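Local coordinates for protein aminotransferase, class IV (Brucella abortus, PDB 4TVI) that probably transfers the amino group of leucine, isoleucine or valine to 2-oxoglutarate, using pyridoxal 5'-phosphate as cofactor, at residues 266-271 / 287-292; 163-168 / 201-206; 270-275 / 297-302; 226-231 / 253-258. One frame throughout, in Å; residues are numbered along the deposited sequence.

Interaction 1 of 4, residues 266-271 / 287-292; sequences DFREAD and GFDERK
Carboxylate oxygen OD2 of Asp289 is gripped by both terminal nitrogens of Arg268. The shorter bond, Arg268 NH1 to Asp289 OD2 at 2.8 Å, is fairly straight (160°) and uses the anti lone pair of the oxygen; the second, from Arg268 NH2 at 3.2 Å, is more bent and arrives from above the carboxylate plane. OD2 lies almost in the guanidinium plane, so the salt bridge is end-on but converges on one atom. Water 2 closes a small ring by accepting from Arg268 NH2 and donating to Asp289 OD2, while water 1 links Arg268 NH1 to the carbonyl of Phe288. The other oxygen, Asp289 OD1, bonds to Thr163.

These bonds hold the guanidinium flat over the ring of Phe288, with planes 14° apart and NH1 above the ring centre. The result is a cation-pi stack, Arg268 CZ lying 3.8 Å from the Phe288 ring centroid. The bend of the arginine at chi2 (-70°) brings the group back over the ring, although its CB points away from the opposite segment. Phe267 O sits at the edge of the Phe288 ring, and Phe267 CB packs against Phe288 CE2 at 3.8 Å.

Arg291, extended from CG to NE with CG anti to the backbone N, reaches the carbonyls at the C-terminal end of the helix and just after it, its NH1 lying 2.9 Å from Arg268 O and close to Ala270 O as well. Phe288 to Arg291 form a type II' turn closed by backbone bonds in both directions, a beta hairpin with a two-residue loop whose residues clasp the C-terminal end of helix 264-268.

Interaction 2 of 4, residues 163-168 / 201-206; sequences TTTSFR and HNALVT
Thr163 begins the contact as a parallel partner of Ala203, bonding to the residues flanking it: Thr163 N donates to Asn202 O at 3.2 Å, and Thr163 O accepts a straighter bond from Leu204 N at 2.8 Å. The same carbonyl oxygen also receives a CA-H...O contact from Ala203. The Thr163 hydroxyl bonds to Asp289 and Lys198, while the methyl CG2 approaches Asn202 O.

At Thr165 a water joins the two backbones: water 3 accepts from Thr165 N and donates to Leu204 O at 2.7 Å. The side chain of Thr165 returns to the neighbouring strand, its CB packing 3.9 Å from Ala203 CB. With OG1 anti to the backbone N (chi1 175°), the hydroxyl accepts a nearly linear bond from Phe167 N at 3.2 Å, which makes an ST turn, and also bonds to Glu194, while CG2 is left against Ala203 CB.

Beyond this turn, water 4 donates to Phe167 O and accepts from Thr206 N, a second bridge between the backbones. Val205 CG1 lies 4.2 Å from Phe167 O, and Arg168 places its CA 3.5 Å from Thr206 O. Phe167 also packs on Leu172 of the second subunit, so this end of the segment reaches the dimer interface. Helix 185-198 lies between the two strands in sequence and packs against Thr165 and Val205. The whole is a parallel strand pair joined through a helix, a beta-alpha-beta crossover, with waters bridging the two chain segments past the directly bonded residues.

Interaction 3 of 4, residues 270-275 / 297-302; sequences ADEIFS and LVTKRA
Glu272 presents its carboxylate to the first turn of helix 297-310 and takes three hydrogen bonds there. OE1 accepts from Thr299 N at 2.8 Å, on its syn lone pair, and from the Thr299 hydroxyl OG1, also at 2.8 Å, nearly in line with the C-O bond. OE2 accepts from Val298 N at 3.0 Å through its own syn lone pair. The two backbone bonds are moderately straight, at 153° and 157°, so successive amides each take one carboxylate oxygen. A carboxylate against the amino end of a helix probably gains from the helix dipole, and these bonds satisfy a buried acidic group.

Beyond CG the glutamate chain is extended, which carries the carboxylate across from the strand to the helix. Around it, Val298 CB closes on Glu272 OE2 at 3.3 Å. Thr299 turns OG1 beside its backbone N (chi1 -60°), so the hydroxyl can join the amide on OE1 while the methyl CG2 rests 3.5 Å from Phe274 CB. The Phe274 ring then reaches toward Ala302, its CZ 4.4 Å from Ala302 CB.

Further out, Phe274 also meets the ring of Phe221, and Asp271 and Glu272 form a classic beta bulge opposite Val223. Strand 272-277 runs between strands 219-224 and 281-288, and helix 297-310 packs over this part of the sheet, its Val298 touching Val223 and its Thr299 touching Val282.

Interaction 4 of 4, residues 226-231 / 253-258; sequences GEVFTP and AGVSVH
This is a parallel beta pairing at one side of the mixed sheet, where strand 227-231 meets strand 257-260 after the chain has passed through helix 241-252. Three backbone bonds set the register: Val228 N to Ser256 O at 2.9 Å, His258 N to Val228 O at 2.8 Å and Thr230 N to His258 O at 3.0 Å. Before the strands pair directly, water 5 joins Gly226 O to Ser256 N.

On one face Val228 lies alongside Val257, and its CG2 branch packs 3.8 Å from Val255 CG1. On the other, His258 NE2 donates to Glu227 OE2 at 2.9 Å. The carboxylate oxygen lies close to the imidazole plane, yet the nitrogen comes from well above the carboxylate plane, the two planes being 84° apart. Water 6 bridges Glu227 OE2 and Ser256 OG. Phe229 runs beside His258 in the same direction, CE2 at 3.5 Å from His258 CD2, the rings inclined at 44°.

Val257 packs on Ile247 and Leu250 of the connecting helix, which ends in a Schellman motif at Gly254. The arrangement is a beta-alpha-beta unit: two parallel neighbouring strands joined through helix 241-252.

Overall arrangement
Following the chain, interaction 2 comes first, joining strands 160-164 and 202-206 across helix 185-198. Interaction 4 then pairs strands 227-231 and 257-260 across helix 241-252. Neither loop overlaps the other. The chain next enters 266-271, from which interactions 1 and 3 both start, sharing Ala270 and Asp271: interaction 1 closes on the turn after strand 281-288, whereas interaction 3 extends further along the chain, to helix 297-310. All four reach the same mixed sheet. Asp289 of interaction 1 meets Thr163 of interaction 2, and Val298 of interaction 3 packs on Val228 of interaction 4. Interactions 2 and 4 stand farthest apart, their centres about 23 Å from each other.

Interaction 1 of 4, residues 266-271 / 287-292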
loop_
_atom_site.group_PDB
_atom_site.type_symbol
_atom_site.label_atom_id
_atom_site.label_comp_id
_atom_site.label_asym_id
_atom_site.label_seq_id
_atom_site.Cartn_x
_atom_site.Cartn_y
_atom_site.Cartn_z
ATOM N N ASP A 266 16.515 -20.106 -16.075
ATOM C CA ASP A 266 17.761 -19.390 -16.367
ATOM C C ASP A 266 18.621 -19.230 -15.121
ATOM O O ASP A 266 19.840 -19.365 -15.179
ATOM C CB ASP A 266 17.469 -18.014 -16.974
ATOM C CG ASP A 266 16.905 -18.110 -18.376
ATOM O OD1 ASP A 266 17.637 -18.588 -19.268
ATOM O OD2 ASP A 266 15.728 -17.739 -18.581
ATOM N N PHE A 267 17.980 -18.952 -13.992
ATOM C CA PHE A 267 18.711 -18.762 -12.745
ATOM C C PHE A 267 19.130 -20.099 -12.142
ATOM O O PHE A 267 20.091 -20.170 -11.378
ATOM C CB PHE A 267 17.873 -17.937 -11.768
ATOM C CG PHE A 267 17.805 -16.480 -12.136
ATOM C CD1 PHE A 267 16.892 -16.029 -13.076
ATOM C CD2 PHE A 267 18.672 -15.569 -11.560
ATOM C CE1 PHE A 267 16.841 -14.693 -13.433
ATOM C CE2 PHE A 267 18.624 -14.228 -11.906
ATOM C CZ PHE A 267 17.704 -13.791 -12.845
ATOM N N ARG A 268 18.426 -21.163 -12.505
ATOM C CA ARG A 268 18.835 -22.502 -12.105
ATOM C C ARG A 268 20.198 -22.831 -12.729
ATOM O O ARG A 268 20.982 -23.587 -12.155
ATOM C CB ARG A 268 17.789 -23.549 -12.511
ATOM C CG ARG A 268 16.414 -23.364 -11.870
ATOM C CD ARG A 268 16.422 -23.656 -10.375
ATOM N NE ARG A 268 15.070 -23.635 -9.818
ATOM C CZ ARG A 268 14.786 -23.473 -8.528
ATOM N NH1 ARG A 268 15.760 -23.304 -7.642
ATOM N NH2 ARG A 268 13.523 -23.470 -8.122
ATOM N N GLU A 269 20.477 -22.256 -13.898
ATOM C CA GLU A 269 21.712 -22.562 -14.625
ATOM C C GLU A 269 22.817 -21.550 -14.389
ATOM O O GLU A 269 23.886 -21.668 -14.978
ATOM C CB GLU A 269 21.477 -22.603 -16.135
ATOM C CG GLU A 269 20.157 -23.148 -16.589
ATOM C CD GLU A 269 19.800 -22.693 -17.997
ATOM O OE1 GLU A 269 20.655 -22.071 -18.665
ATOM O OE2 GLU A 269 18.664 -22.960 -18.438
ATOM N N ALA A 270 22.564 -20.548 -13.554
ATOM C CA ALA A 270 23.533 -19.468 -13.382
ATOM C C ALA A 270 24.840 -19.938 -12.747
ATOM O O ALA A 270 24.840 -20.774 -11.839
ATOM C CB ALA A 270 22.927 -18.354 -12.557
ATOM N N ASP A 271 25.951 -19.398 -13.242
ATOM C CA ASP A 271 27.250 -19.596 -12.611
ATOM C C ASP A 271 27.309 -18.728 -11.361
ATOM O O ASP A 271 27.819 -19.142 -10.318
ATOM C CB ASP A 271 28.399 -19.245 -13.562
ATOM C CG ASP A 271 28.412 -20.110 -14.807
ATOM O OD1 ASP A 271 27.991 -21.280 -14.717
ATOM O OD2 ASP A 271 28.850 -19.621 -15.872
ATOM N N GLY A 287 23.044 -18.866 -2.767
ATOM C CA GLY A 287 22.240 -20.071 -2.717
ATOM C C GLY A 287 20.895 -19.887 -3.389
ATOM O O GLY A 287 20.221 -18.874 -3.197
ATOM N N PHE A 288 20.517 -20.869 -4.197
ATOM C CA PHE A 288 19.191 -20.914 -4.796
ATOM C C PHE A 288 18.609 -22.297 -4.544
ATOM O O PHE A 288 18.967 -23.258 -5.223
ATOM C CB PHE A 288 19.252 -20.593 -6.293
ATOM C CG PHE A 288 17.903 -20.420 -6.940
ATOM C CD1 PHE A 288 16.743 -20.354 -6.177
ATOM C CD2 PHE A 288 17.797 -20.319 -8.319
ATOM C CE1 PHE A 288 15.506 -20.195 -6.776
ATOM C CE2 PHE A 288 16.563 -20.162 -8.924
ATOM C CZ PHE A 288 15.415 -20.099 -8.152
ATOM N N ASP A 289 17.736 -22.382 -3.544
ATOM C CA ASP A 289 17.195 -23.649 -3.072
ATOM C C ASP A 289 18.319 -24.654 -2.788
ATOM O O ASP A 289 19.168 -24.410 -1.932
ATOM C CB ASP A 289 16.180 -24.206 -4.075
ATOM C CG ASP A 289 14.874 -23.417 -4.081
ATOM O OD1 ASP A 289 14.177 -23.401 -3.041
ATOM O OD2 ASP A 289 14.544 -22.805 -5.119
ATOM N N GLU A 290 18.333 -25.773 -3.505
ATOM C CA GLU A 290 19.285 -26.842 -3.214
ATOM C C GLU A 290 20.681 -26.610 -3.797
ATOM O O GLU A 290 21.612 -27.369 -3.507
ATOM C CB GLU A 290 18.737 -28.178 -3.716
ATOM C CG GLU A 290 17.746 -28.822 -2.761
ATOM C CD GLU A 290 17.162 -30.116 -3.306
ATOM O OE1 GLU A 290 17.799 -30.731 -4.187
ATOM O OE2 GLU A 290 16.068 -30.514 -2.847
ATOM N N ARG A 291 20.827 -25.585 -4.630
ATOM C CA ARG A 291 22.115 -25.324 -5.256
ATOM C C ARG A 291 22.833 -24.169 -4.563
ATOM O O ARG A 291 22.398 -23.019 -4.635
ATOM C CB ARG A 291 21.946 -25.037 -6.750
ATOM C CG ARG A 291 23.264 -24.811 -7.473
ATOM C CD ARG A 291 23.074 -24.520 -8.954
ATOM N NE ARG A 291 24.364 -24.422 -9.630
ATOM C CZ ARG A 291 24.614 -23.630 -10.666
ATOM N NH1 ARG A 291 23.658 -22.858 -11.159
ATOM N NH2 ARG A 291 25.823 -23.607 -11.205
ATOM N N LYS A 292 23.934 -24.486 -3.889
ATOM C CA LYS A 292 24.767 -23.465 -3.274
ATOM C C LYS A 292 25.584 -22.785 -4.365
ATOM O O LYS A 292 25.977 -23.424 -5.342
ATOM C CB LYS A 292 25.677 -24.074 -2.206
HETATM O O HOH W 1 18.526 -24.033 -7.808
HETATM O O HOH W 2 11.950 -23.293 -5.450
#

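Interaction 2 of 4, residues 163-168 / 201-206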
loop_
_atom_site.group_PDB
_atom_site.type_symbol
_atom_site.label_atom_id
_atom_site.label_comp_id
_atom_site.label_asym_id
_atom_site.label_seq_id
_atom_site.Cartn_x
_atom_site.Cartn_y
_atom_site.Cartn_z
ATOM N N THR A 163 14.838 -18.502 -2.710
ATOM C CA THR A 163 13.949 -19.590 -3.080
ATOM C C THR A 163 12.846 -18.963 -3.916
ATOM O O THR A 163 12.851 -17.753 -4.151
ATOM C CB THR A 163 13.357 -20.316 -1.848
ATOM O OG1 THR A 163 12.499 -21.387 -2.273
ATOM C CG2 THR A 163 12.564 -19.343 -0.999
ATOM N N THR A 164 11.912 -19.778 -4.382
ATOM C CA THR A 164 10.778 -19.259 -5.123
ATOM C C THR A 164 9.698 -18.814 -4.154
ATOM O O THR A 164 9.744 -19.146 -2.969
ATOM C CB THR A 164 10.206 -20.301 -6.089
ATOM O OG1 THR A 164 9.928 -21.505 -5.369
ATOM C CG2 THR A 164 11.209 -20.600 -7.195
ATOM N N THR A 165 8.727 -18.064 -4.662
ATOM C CA THR A 165 7.595 -17.642 -3.853
ATOM C C THR A 165 6.291 -17.910 -4.595
ATOM O O THR A 165 6.250 -17.914 -5.827
ATOM C CB THR A 165 7.686 -16.150 -3.481
ATOM O OG1 THR A 165 6.489 -15.760 -2.795
ATOM C CG2 THR A 165 7.859 -15.291 -4.731
ATOM N N SER A 166 5.233 -18.155 -3.833
ATOM C CA SER A 166 3.930 -18.446 -4.403
ATOM C C SER A 166 3.269 -17.175 -4.919
ATOM O O SER A 166 2.279 -17.224 -5.637
ATOM C CB SER A 166 3.041 -19.120 -3.361
ATOM O OG SER A 166 2.742 -18.214 -2.317
ATOM N N PHE A 167 3.795 -16.029 -4.513
ATOM C CA PHE A 167 3.217 -14.763 -4.929
ATOM C C PHE A 167 3.949 -14.181 -6.131
ATOM O O PHE A 167 5.098 -14.527 -6.388
ATOM C CB PHE A 167 3.231 -13.778 -3.764
ATOM C CG PHE A 167 2.631 -14.341 -2.505
ATOM C CD1 PHE A 167 1.265 -14.547 -2.403
ATOM C CD2 PHE A 167 3.437 -14.664 -1.422
ATOM C CE1 PHE A 167 0.710 -15.068 -1.246
ATOM C CE2 PHE A 167 2.886 -15.187 -0.259
ATOM C CZ PHE A 167 1.522 -15.387 -0.172
ATOM N N ARG A 168 3.274 -13.306 -6.869
ATOM C CA ARG A 168 3.869 -12.687 -8.045
ATOM C C ARG A 168 3.823 -11.168 -7.947
ATOM O O ARG A 168 3.081 -10.601 -7.136
ATOM C CB ARG A 168 3.174 -13.144 -9.331
ATOM C CG ARG A 168 2.995 -14.639 -9.456
ATOM C CD ARG A 168 2.419 -15.029 -10.827
ATOM N NE ARG A 168 2.216 -16.473 -10.918
ATOM C CZ ARG A 168 1.371 -17.072 -11.758
ATOM N NH1 ARG A 168 0.632 -16.361 -12.601
ATOM N NH2 ARG A 168 1.261 -18.393 -11.749
ATOM N N HIS A 201 16.714 -16.473 2.868
ATOM C CA HIS A 201 16.686 -15.050 3.202
ATOM C C HIS A 201 15.688 -14.276 2.362
ATOM O O HIS A 201 15.079 -13.316 2.826
ATOM C CB HIS A 201 18.063 -14.409 3.006
ATOM C CG HIS A 201 19.138 -14.998 3.856
ATOM N ND1 HIS A 201 20.076 -15.880 3.363
ATOM C CD2 HIS A 201 19.442 -14.817 5.163
ATOM C CE1 HIS A 201 20.903 -16.227 4.332
ATOM N NE2 HIS A 201 20.542 -15.593 5.434
ATOM N N ASN A 202 15.550 -14.685 1.109
ATOM C CA ASN A 202 14.879 -13.858 0.124
ATOM C C ASN A 202 14.209 -14.723 -0.930
ATOM O O ASN A 202 14.358 -15.949 -0.923
ATOM C CB ASN A 202 15.895 -12.894 -0.511
ATOM C CG ASN A 202 15.259 -11.614 -1.025
ATOM O OD1 ASN A 202 14.159 -11.626 -1.570
ATOM N ND2 ASN A 202 15.948 -10.494 -0.830
ATOM N N ALA A 203 13.463 -14.089 -1.827
ATOM C CA ALA A 203 12.738 -14.820 -2.856
ATOM C C ALA A 203 13.084 -14.303 -4.247
ATOM O O ALA A 203 13.322 -13.111 -4.428
ATOM C CB ALA A 203 11.239 -14.729 -2.613
ATOM N N LEU A 204 13.135 -15.207 -5.220
ATOM C CA LEU A 204 13.255 -14.816 -6.618
ATOM C C LEU A 204 11.845 -14.698 -7.191
ATOM O O LEU A 204 11.122 -15.695 -7.313
ATOM C CB LEU A 204 14.100 -15.824 -7.401
ATOM C CG LEU A 204 14.486 -15.417 -8.826
ATOM C CD1 LEU A 204 15.337 -14.131 -8.838
ATOM C CD2 LEU A 204 15.193 -16.561 -9.570
ATOM N N VAL A 205 11.451 -13.474 -7.526
ATOM C CA VAL A 205 10.056 -13.163 -7.815
ATOM C C VAL A 205 9.774 -13.049 -9.313
ATOM O O VAL A 205 10.556 -12.453 -10.059
ATOM C CB VAL A 205 9.640 -11.847 -7.129
ATOM C CG1 VAL A 205 8.134 -11.667 -7.185
ATOM C CG2 VAL A 205 10.129 -11.828 -5.682
ATOM N N THR A 206 8.653 -13.624 -9.747
ATOM C CA THR A 206 8.251 -13.529 -11.144
ATOM C C THR A 206 7.089 -12.559 -11.311
ATOM O O THR A 206 6.413 -12.211 -10.339
ATOM C CB THR A 206 7.835 -14.891 -11.719
ATOM O OG1 THR A 206 6.607 -15.315 -11.116
ATOM C CG2 THR A 206 8.922 -15.930 -11.475
HETATM O O HOH W 3 8.942 -17.245 -7.500
HETATM O O HOH W 4 6.968 -15.358 -8.204
#

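Interaction 3 of 4, residues 270-275 / 297-302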
loop_
_atom_site.group_PDB
_atom_site.type_symbol
_atom_site.label_atom_id
_atom_site.label_comp_id
_atom_site.label_asym_id
_atom_site.label_seq_id
_atom_site.Cartn_x
_atom_site.Cartn_y
_atom_site.Cartn_z
ATOM N N ALA A 270 22.564 -20.548 -13.554
ATOM C CA ALA A 270 23.533 -19.468 -13.382
ATOM C C ALA A 270 24.840 -19.938 -12.747
ATOM O O ALA A 270 24.840 -20.774 -11.839
ATOM C CB ALA A 270 22.927 -18.354 -12.557
ATOM N N ASP A 271 25.951 -19.398 -13.242
ATOM C CA ASP A 271 27.250 -19.596 -12.611
ATOM C C ASP A 271 27.309 -18.728 -11.361
ATOM O O ASP A 271 27.819 -19.142 -10.318
ATOM C CB ASP A 271 28.399 -19.245 -13.562
ATOM C CG ASP A 271 28.412 -20.110 -14.807
ATOM O OD1 ASP A 271 27.991 -21.280 -14.717
ATOM O OD2 ASP A 271 28.850 -19.621 -15.872
ATOM N N GLU A 272 26.792 -17.510 -11.491
ATOM C CA GLU A 272 26.699 -16.579 -10.372
ATOM C C GLU A 272 25.350 -15.884 -10.372
ATOM O O GLU A 272 24.745 -15.677 -11.422
ATOM C CB GLU A 272 27.799 -15.508 -10.432
ATOM C CG GLU A 272 29.190 -15.985 -10.807
ATOM C CD GLU A 272 30.177 -14.833 -10.885
ATOM O OE1 GLU A 272 29.927 -13.796 -10.229
ATOM O OE2 GLU A 272 31.199 -14.958 -11.596
ATOM N N ILE A 273 24.898 -15.500 -9.184
ATOM C CA ILE A 273 23.720 -14.663 -9.037
ATOM C C ILE A 273 24.052 -13.539 -8.059
ATOM O O ILE A 273 24.699 -13.772 -7.033
ATOM C CB ILE A 273 22.488 -15.457 -8.520
ATOM C CG1 ILE A 273 22.224 -16.690 -9.387
ATOM C CG2 ILE A 273 21.248 -14.568 -8.485
ATOM C CD1 ILE A 273 21.039 -17.534 -8.913
ATOM N N PHE A 274 23.637 -12.320 -8.383
ATOM C CA PHE A 274 23.790 -11.221 -7.437
ATOM C C PHE A 274 22.653 -10.211 -7.545
ATOM O O PHE A 274 21.829 -10.274 -8.459
ATOM C CB PHE A 274 25.152 -10.534 -7.616
ATOM C CG PHE A 274 25.322 -9.787 -8.920
ATOM C CD1 PHE A 274 25.843 -10.424 -10.041
ATOM C CD2 PHE A 274 25.032 -8.432 -9.003
ATOM C CE1 PHE A 274 26.029 -9.734 -11.228
ATOM C CE2 PHE A 274 25.216 -7.732 -10.188
ATOM C CZ PHE A 274 25.721 -8.387 -11.301
ATOM N N SER A 275 22.588 -9.305 -6.578
ATOM C CA SER A 275 21.552 -8.285 -6.578
ATOM C C SER A 275 22.177 -6.898 -6.501
ATOM O O SER A 275 23.332 -6.746 -6.084
ATOM C CB SER A 275 20.585 -8.497 -5.414
ATOM O OG SER A 275 21.207 -8.218 -4.174
ATOM N N LEU A 297 33.474 -14.320 -9.253
ATOM C CA LEU A 297 34.441 -13.338 -9.736
ATOM C C LEU A 297 33.787 -12.170 -10.470
ATOM O O LEU A 297 34.178 -11.018 -10.291
ATOM C CB LEU A 297 35.459 -14.010 -10.661
ATOM C CG LEU A 297 36.504 -14.945 -10.049
ATOM C CD1 LEU A 297 37.546 -15.342 -11.082
ATOM C CD2 LEU A 297 37.184 -14.282 -8.868
ATOM N N VAL A 298 32.795 -12.469 -11.303
ATOM C CA VAL A 298 32.132 -11.424 -12.076
ATOM C C VAL A 298 31.338 -10.498 -11.153
ATOM O O VAL A 298 31.309 -9.281 -11.356
ATOM C CB VAL A 298 31.209 -12.018 -13.161
ATOM C CG1 VAL A 298 30.487 -10.912 -13.916
ATOM C CG2 VAL A 298 32.022 -12.867 -14.126
ATOM N N THR A 299 30.711 -11.078 -10.132
ATOM C CA THR A 299 30.014 -10.296 -9.117
ATOM C C THR A 299 30.985 -9.364 -8.403
ATOM O O THR A 299 30.711 -8.175 -8.225
ATOM C CB THR A 299 29.336 -11.197 -8.067
ATOM O OG1 THR A 299 28.387 -12.060 -8.707
ATOM C CG2 THR A 299 28.625 -10.346 -7.022
ATOM N N LYS A 300 32.133 -9.911 -8.017
ATOM C CA LYS A 300 33.166 -9.140 -7.335
ATOM C C LYS A 300 33.675 -8.010 -8.225
ATOM O O LYS A 300 33.934 -6.902 -7.748
ATOM C CB LYS A 300 34.318 -10.056 -6.918
ATOM C CG LYS A 300 33.947 -11.054 -5.829
ATOM C CD LYS A 300 35.146 -11.824 -5.314
ATOM C CE LYS A 300 34.742 -12.766 -4.186
ATOM N NZ LYS A 300 35.830 -13.739 -3.880
ATOM N N ARG A 301 33.800 -8.286 -9.520
ATOM C CA ARG A 301 34.250 -7.270 -10.466
ATOM C C ARG A 301 33.224 -6.149 -10.564
ATOM O O ARG A 301 33.578 -4.968 -10.557
ATOM C CB ARG A 301 34.501 -7.873 -11.842
ATOM C CG ARG A 301 35.136 -6.899 -12.810
ATOM C CD ARG A 301 35.336 -7.534 -14.176
ATOM N NE ARG A 301 36.178 -6.712 -15.034
ATOM C CZ ARG A 301 36.444 -6.989 -16.306
ATOM N NH1 ARG A 301 35.928 -8.072 -16.876
ATOM N NH2 ARG A 301 37.225 -6.180 -17.008
ATOM N N ALA A 302 31.952 -6.533 -10.656
ATOM C CA ALA A 302 30.851 -5.578 -10.696
ATOM C C ALA A 302 30.916 -4.641 -9.496
ATOM O O ALA A 302 30.845 -3.421 -9.645
ATOM C CB ALA A 302 29.514 -6.309 -10.727
#

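Interaction 4 of 4, residues 226-231 / 253-258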
loop_
_atom_site.group_PDB
_atom_site.type_symbol
_atom_site.label_atom_id
_atom_site.label_comp_id
_atom_site.label_asym_id
_atom_site.label_seq_id
_atom_site.Cartn_x
_atom_site.Cartn_y
_atom_site.Cartn_z
ATOM N N GLY A 226 30.407 -16.164 -18.526
ATOM C CA GLY A 226 31.145 -14.914 -18.561
ATOM C C GLY A 226 30.301 -13.734 -18.997
ATOM O O GLY A 226 30.783 -12.599 -19.051
ATOM N N GLU A 227 29.042 -14.003 -19.319
ATOM C CA GLU A 227 28.109 -12.949 -19.699
ATOM C C GLU A 227 27.151 -12.658 -18.552
ATOM O O GLU A 227 26.828 -13.544 -17.766
ATOM C CB GLU A 227 27.317 -13.348 -20.942
ATOM C CG GLU A 227 28.140 -13.494 -22.207
ATOM C CD GLU A 227 27.261 -13.661 -23.432
ATOM O OE1 GLU A 227 26.572 -14.699 -23.531
ATOM O OE2 GLU A 227 27.257 -12.754 -24.289
ATOM N N VAL A 228 26.708 -11.410 -18.449
ATOM C CA VAL A 228 25.753 -11.025 -17.419
ATOM C C VAL A 228 24.353 -10.913 -18.014
ATOM O O VAL A 228 24.169 -10.318 -19.079
ATOM C CB VAL A 228 26.149 -9.696 -16.756
ATOM C CG1 VAL A 228 25.123 -9.282 -15.712
ATOM C CG2 VAL A 228 27.532 -9.817 -16.131
ATOM N N PHE A 229 23.377 -11.505 -17.329
ATOM C CA PHE A 229 21.974 -11.422 -17.726
ATOM C C PHE A 229 21.149 -10.839 -16.583
ATOM O O PHE A 229 21.378 -11.154 -15.417
ATOM C CB PHE A 229 21.415 -12.799 -18.117
ATOM C CG PHE A 229 22.097 -13.428 -19.309
ATOM C CD1 PHE A 229 23.296 -14.116 -19.162
ATOM C CD2 PHE A 229 21.529 -13.344 -20.573
ATOM C CE1 PHE A 229 23.917 -14.702 -20.257
ATOM C CE2 PHE A 229 22.148 -13.931 -21.672
ATOM C CZ PHE A 229 23.340 -14.609 -21.513
ATOM N N THR A 230 20.191 -9.986 -16.929
ATOM C CA THR A 230 19.302 -9.383 -15.953
ATOM C C THR A 230 17.943 -9.153 -16.611
ATOM O O THR A 230 17.880 -8.866 -17.810
ATOM C CB THR A 230 19.882 -8.058 -15.405
ATOM O OG1 THR A 230 19.099 -7.595 -14.297
ATOM C CG2 THR A 230 19.909 -6.988 -16.481
ATOM N N PRO A 231 16.854 -9.305 -15.838
ATOM C CA PRO A 231 15.504 -9.134 -16.388
ATOM C C PRO A 231 15.323 -7.811 -17.118
ATOM O O PRO A 231 15.695 -6.756 -16.596
ATOM C CB PRO A 231 14.613 -9.189 -15.147
ATOM C CG PRO A 231 15.358 -10.059 -14.206
ATOM C CD PRO A 231 16.820 -9.766 -14.441
ATOM N N ALA A 253 33.494 -1.804 -18.996
ATOM C CA ALA A 253 34.671 -2.609 -18.699
ATOM C C ALA A 253 34.833 -3.752 -19.707
ATOM O O ALA A 253 35.768 -4.547 -19.607
ATOM C CB ALA A 253 34.595 -3.156 -17.285
ATOM N N GLY A 254 33.942 -3.806 -20.694
ATOM C CA GLY A 254 34.018 -4.811 -21.742
ATOM C C GLY A 254 33.198 -6.062 -21.472
ATOM O O GLY A 254 33.293 -7.052 -22.201
ATOM N N VAL A 255 32.379 -6.023 -20.427
ATOM C CA VAL A 255 31.532 -7.161 -20.092
ATOM C C VAL A 255 30.205 -7.073 -20.836
ATOM O O VAL A 255 29.577 -6.017 -20.867
ATOM C CB VAL A 255 31.253 -7.236 -18.575
ATOM C CG1 VAL A 255 30.348 -8.429 -18.251
ATOM C CG2 VAL A 255 32.549 -7.314 -17.796
ATOM N N SER A 256 29.790 -8.172 -21.460
ATOM C CA SER A 256 28.483 -8.216 -22.106
ATOM C C SER A 256 27.348 -8.327 -21.085
ATOM O O SER A 256 27.328 -9.238 -20.261
ATOM C CB SER A 256 28.401 -9.384 -23.085
ATOM O OG SER A 256 29.295 -9.197 -24.164
ATOM N N VAL A 257 26.407 -7.392 -21.148
ATOM C CA VAL A 257 25.253 -7.416 -20.271
ATOM C C VAL A 257 23.976 -7.469 -21.103
ATOM O O VAL A 257 23.731 -6.592 -21.933
ATOM C CB VAL A 257 25.209 -6.185 -19.347
ATOM C CG1 VAL A 257 24.044 -6.300 -18.388
ATOM C CG2 VAL A 257 26.517 -6.044 -18.586
ATOM N N HIS A 258 23.163 -8.497 -20.883
ATOM C CA HIS A 258 21.949 -8.661 -21.672
ATOM C C HIS A 258 20.707 -8.416 -20.827
ATOM O O HIS A 258 20.474 -9.098 -19.830
ATOM C CB HIS A 258 21.896 -10.056 -22.295
ATOM C CG HIS A 258 23.070 -10.373 -23.173
ATOM N ND1 HIS A 258 23.364 -9.652 -24.310
ATOM C CD2 HIS A 258 24.005 -11.349 -23.094
ATOM C CE1 HIS A 258 24.441 -10.160 -24.887
ATOM N NE2 HIS A 258 24.848 -11.193 -24.170
HETATM O O HOH W 5 31.172 -10.615 -21.061
HETATM O O HOH W 6 29.509 -11.803 -24.916
#